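Local coordinates for HicB3 antitoxin (Yersinia pestis, PDB 4P78), which acts as the antitoxin of a toxin-antitoxin pair, binding the HicA3 toxin and probably neutralising it through that complex, at residues A[35-38]-A[39-42]; A[43-46]-A[47-51]. One frame throughout, in Å; residues are numbered along the deposited sequence.

Interaction 1: residues A[35-38]-A[39-42]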
loop_
_atom_site.group_PDB
_atom_site.type_symbol
_atom_site.label_atom_id
_atom_site.label_comp_id
_atom_site.label_asym_id
_atom_site.label_seq_id
_atom_site.Cartn_x
_atom_site.Cartn_y
_atom_site.Cartn_z
ATOM N N SER A 35 -3.962 5.224 -10.858
ATOM C CA SER A 35 -2.742 4.554 -11.294
ATOM C C SER A 35 -2.265 5.096 -12.634
ATOM O O SER A 35 -1.060 5.249 -12.856
ATOM C CB SER A 35 -2.948 3.049 -11.382
ATOM O OG SER A 35 -3.110 2.522 -10.076
ATOM N N LYS A 36 -3.203 5.404 -13.521
ATOM C CA LYS A 36 -2.849 6.031 -14.782
ATOM C C LYS A 36 -2.303 7.425 -14.543
ATOM O O LYS A 36 -1.330 7.823 -15.173
ATOM C CB LYS A 36 -4.049 6.110 -15.724
ATOM C CG LYS A 36 -3.742 6.803 -17.057
ATOM C CD LYS A 36 -2.610 6.096 -17.802
ATOM C CE LYS A 36 -2.539 6.508 -19.278
ATOM N NZ LYS A 36 -1.570 7.609 -19.564
ATOM N N ASN A 37 -2.945 8.169 -13.649
ATOM C CA ASN A 37 -2.559 9.547 -13.394
ATOM C C ASN A 37 -1.171 9.602 -12.755
ATOM O O ASN A 37 -0.356 10.473 -13.092
ATOM C CB ASN A 37 -3.590 10.237 -12.504
ATOM C CG ASN A 37 -3.479 11.760 -12.538
ATOM O OD1 ASN A 37 -2.831 12.374 -11.676
ATOM N ND2 ASN A 37 -4.132 12.381 -13.520
ATOM N N ALA A 38 -0.911 8.651 -11.853
ATOM C CA ALA A 38 0.379 8.528 -11.181
ATOM C C ALA A 38 1.519 8.272 -12.164
ATOM O O ALA A 38 2.598 8.857 -12.026
ATOM C CB ALA A 38 0.337 7.406 -10.126
ATOM N N GLU A 39 1.300 7.392 -13.141
ATOM C CA GLU A 39 2.336 7.123 -14.143
ATOM C C GLU A 39 2.633 8.392 -14.932
ATOM O O GLU A 39 3.780 8.682 -15.258
ATOM C CB GLU A 39 1.922 6.030 -15.128
ATOM C CG GLU A 39 1.474 4.718 -14.534
ATOM C CD GLU A 39 0.951 3.769 -15.610
ATOM O OE1 GLU A 39 1.488 3.803 -16.744
ATOM O OE2 GLU A 39 0.003 3.005 -15.321
ATOM N N GLU A 40 1.569 9.108 -15.270
ATOM C CA GLU A 40 1.675 10.350 -16.006
ATOM C C GLU A 40 2.441 11.382 -15.182
ATOM O O GLU A 40 3.323 12.060 -15.703
ATOM C CB GLU A 40 0.282 10.886 -16.376
ATOM C CG GLU A 40 -0.443 10.075 -17.459
ATOM C CD GLU A 40 -1.892 10.524 -17.672
ATOM O OE1 GLU A 40 -2.450 11.182 -16.772
ATOM O OE2 GLU A 40 -2.474 10.202 -18.735
ATOM N N ALA A 41 2.079 11.501 -13.904
ATOM C CA ALA A 41 2.731 12.445 -12.997
ATOM C C ALA A 41 4.220 12.123 -12.904
ATOM O O ALA A 41 5.061 13.002 -13.015
ATOM C CB ALA A 41 2.078 12.400 -11.609
ATOM N N PHE A 42 4.523 10.841 -12.735
ATOM C CA PHE A 42 5.895 10.355 -12.681
ATOM C C PHE A 42 6.729 10.815 -13.877
ATOM O O PHE A 42 7.843 11.334 -13.712
ATOM C CB PHE A 42 5.895 8.823 -12.608
ATOM C CG PHE A 42 7.270 8.203 -12.542
ATOM C CD1 PHE A 42 7.813 7.818 -11.328
ATOM C CD2 PHE A 42 8.006 7.973 -13.699
ATOM C CE1 PHE A 42 9.067 7.224 -11.267
ATOM C CE2 PHE A 42 9.265 7.386 -13.641
ATOM C CZ PHE A 42 9.791 7.012 -12.425
#

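Interaction 2: residues A[43-46]-A[47-51]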
loop_
_atom_site.group_PDB
_atom_site.type_symbol
_atom_site.label_atom_id
_atom_site.label_comp_id
_atom_site.label_asym_id
_atom_site.label_seq_id
_atom_site.Cartn_x
_atom_site.Cartn_y
_atom_site.Cartn_z
ATOM N N ALA A 43 6.206 10.598 -15.082
ATOM C CA ALA A 43 6.976 10.889 -16.290
ATOM C C ALA A 43 7.233 12.388 -16.415
ATOM O O ALA A 43 8.356 12.821 -16.652
ATOM C CB ALA A 43 6.261 10.365 -17.515
ATOM N N VAL A 44 6.183 13.176 -16.225
ATOM C CA VAL A 44 6.293 14.628 -16.299
ATOM C C VAL A 44 7.285 15.162 -15.256
ATOM O O VAL A 44 8.065 16.076 -15.528
ATOM C CB VAL A 44 4.890 15.269 -16.122
ATOM C CG1 VAL A 44 4.980 16.746 -15.936
ATOM C CG2 VAL A 44 4.038 14.960 -17.335
ATOM N N HIS A 45 7.284 14.544 -14.081
ATOM C CA HIS A 45 8.081 15.012 -12.956
ATOM C C HIS A 45 9.570 14.680 -13.110
ATOM O O HIS A 45 10.432 15.514 -12.840
ATOM C CB HIS A 45 7.524 14.417 -11.653
ATOM C CG HIS A 45 8.210 14.907 -10.415
ATOM N ND1 HIS A 45 7.761 15.993 -9.695
ATOM C CD2 HIS A 45 9.317 14.461 -9.771
ATOM C CE1 HIS A 45 8.552 16.189 -8.653
ATOM N NE2 HIS A 45 9.510 15.276 -8.682
ATOM N N ILE A 46 9.866 13.460 -13.545
ATOM C CA ILE A 46 11.245 13.038 -13.759
ATOM C C ILE A 46 11.914 13.894 -14.839
ATOM O O ILE A 46 13.056 14.321 -14.696
ATOM C CB ILE A 46 11.326 11.532 -14.162
ATOM C CG1 ILE A 46 10.863 10.651 -13.004
ATOM C CG2 ILE A 46 12.726 11.165 -14.554
ATOM C CD1 ILE A 46 11.551 10.944 -11.700
ATOM N N GLU A 47 11.189 14.159 -15.915
ATOM C CA GLU A 47 11.740 14.961 -17.001
ATOM C C GLU A 47 12.014 16.398 -16.554
ATOM O O GLU A 47 13.002 17.013 -16.985
ATOM C CB GLU A 47 10.802 14.899 -18.211
ATOM C CG GLU A 47 10.980 13.547 -18.927
ATOM C CD GLU A 47 9.993 13.274 -20.041
ATOM O OE1 GLU A 47 9.003 14.026 -20.173
ATOM O OE2 GLU A 47 10.211 12.288 -20.784
ATOM N N ALA A 48 11.172 16.921 -15.667
ATOM C CA ALA A 48 11.412 18.241 -15.104
ATOM C C ALA A 48 12.672 18.249 -14.226
ATOM O O ALA A 48 13.473 19.181 -14.311
ATOM C CB ALA A 48 10.202 18.716 -14.308
ATOM N N LEU A 49 12.844 17.231 -13.379
ATOM C CA LEU A 49 14.064 17.112 -12.560
ATOM C C LEU A 49 15.337 17.082 -13.407
ATOM O O LEU A 49 16.340 17.716 -13.070
ATOM C CB LEU A 49 14.015 15.855 -11.693
ATOM C CG LEU A 49 12.925 15.774 -10.620
ATOM C CD1 LEU A 49 12.950 14.398 -9.973
ATOM C CD2 LEU A 49 13.112 16.861 -9.568
ATOM N N MET A 50 15.290 16.332 -14.502
ATOM C CA MET A 50 16.444 16.189 -15.379
ATOM C C MET A 50 16.736 17.462 -16.144
ATOM O O MET A 50 17.894 17.773 -16.397
ATOM C CB MET A 50 16.230 15.052 -16.367
ATOM C CG MET A 50 16.236 13.676 -15.732
ATOM S SD MET A 50 16.029 12.421 -17.002
ATOM C CE MET A 50 17.410 12.804 -18.079
ATOM N N ASN A 51 15.683 18.188 -16.518
ATOM C CA ASN A 51 15.837 19.446 -17.238
ATOM C C ASN A 51 16.406 20.531 -16.333
ATOM O O ASN A 51 17.156 21.397 -16.786
ATOM C CB ASN A 51 14.497 19.901 -17.830
ATOM C CG ASN A 51 14.598 21.246 -18.550
ATOM O OD1 ASN A 51 14.563 22.312 -17.920
ATOM N ND2 ASN A 51 14.718 21.199 -19.875
#

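Interaction 1: residues A[35-38]-A[39-42]
Lys36 slants across the end of Glu40, one helical turn further on, its CE near OE2, and closes on it with a salt bridge of 2.9 Å from Lys36 NZ to Glu40 OE2. The lysine CG lies anti to the backbone N (chi1 178°) and beside the carbonyl carbon, already on the way to Glu40; the bends at chi2 and chi4 then turn the ammonium onto OE2. It meets OE2 on the anti side, 33° out of the carboxylate plane, with NZ also 3.4 Å from Glu40 CG. The other oxygen, Glu40 OE1, faces a different partner: it receives weak hydrogen bonds from Thr23 and Asn24 of the HicA3 toxin chain. This is the i to i+4 ion pair of an alpha-helix, here on helix 31-52, which packs against the antiparallel sheet of the antitoxin. The backbone ladder beneath it runs from Glu39 N to Ser35 O (3.2 Å) through to Phe42 N to Ala38 O (2.9 Å). Glu39 lays its CG 3.1 Å from Ser35 O, the Glu39 chain running extended beyond CG. Asn37 and Glu40 cross at about a right angle, their amide and carboxylate planes 63° apart, and Asn37 ND2 stays 3.9 Å from Glu40 OE1. The amide is instead held by Ala27 N and by His28 and Asn24 of the toxin chain, while Ala38 and Ala41 rest on Phe26 of strand 25-28.

Interaction 2: residues A[43-46]-A[47-51]
Van der Waals contact of Leu49 with the His45 ring leads this stretch of helix. The CD1 methyl of Leu49 comes obliquely to the imidazole, 3.6 Å from His45 CD2, and Leu49 CG lies 3.3 Å from His45 O, so that the leucine touches the CD2-NE2 side of the ring and packs by CG on the carbonyl oxygen of the residue one turn before it. His45 CG stands opposite the backbone N (chi1 -176°) and beside the carbonyl carbon, which tips the ring along the helix toward Leu49. Ile46 adds two looser, apolar touches: its CD1 is 4.1 Å from Leu49 CD1, and its CG2 is 4.3 Å from Met50 SD.

Backbone hydrogen bonds of the i to i+4 kind tie the same turns together. They include Leu49 N to His45 O and Met50 N to Ile46 O, both 3.0 Å, and, at 3.2 Å, Glu47 N to Ala43 O and Ala48 N to Val44 O.

Among the polar side chains, Glu47 runs out extended, its CG 3.5 Å from Ala43 O, and OE1 forms a salt bridge with Arg21 of the HicA3 toxin chain. The imidazole is likewise anchored across the interface: His45 ND1 is hydrogen-bonded to Thr41 of the toxin, which should fix the rotation of the ring against Leu49.

These are the last turns of helix 31-52. His45 reaches back to the loop residues Ile21 and Cys24, which lie between strands 14-17 and 25-28, while Ile46 and Met50 rest on Pro57 and Leu56 in the loop leading from this helix toward helix 63-67.

Both interactions belong to helix 31-52 and follow one another along it, their centres about 13 Å apart. Interaction 1 lies nearer the middle of the chain, about 8 Å from its centre, where one side of the helix meets strand 25-28 as well as loops; interaction 2 lies about 14 Å out, and its neighbours named from the same chain are loop residues. Each mixes buried and solvent-facing residues, but the chemistry differs: a charged pair bridges successive turns in 35-42, whereas in 43-51 the side chains meet by van der Waals contact and the charged group pairs with the toxin. The toxin chain borders both, so one helix supplies successive turns to the antitoxin-toxin interface.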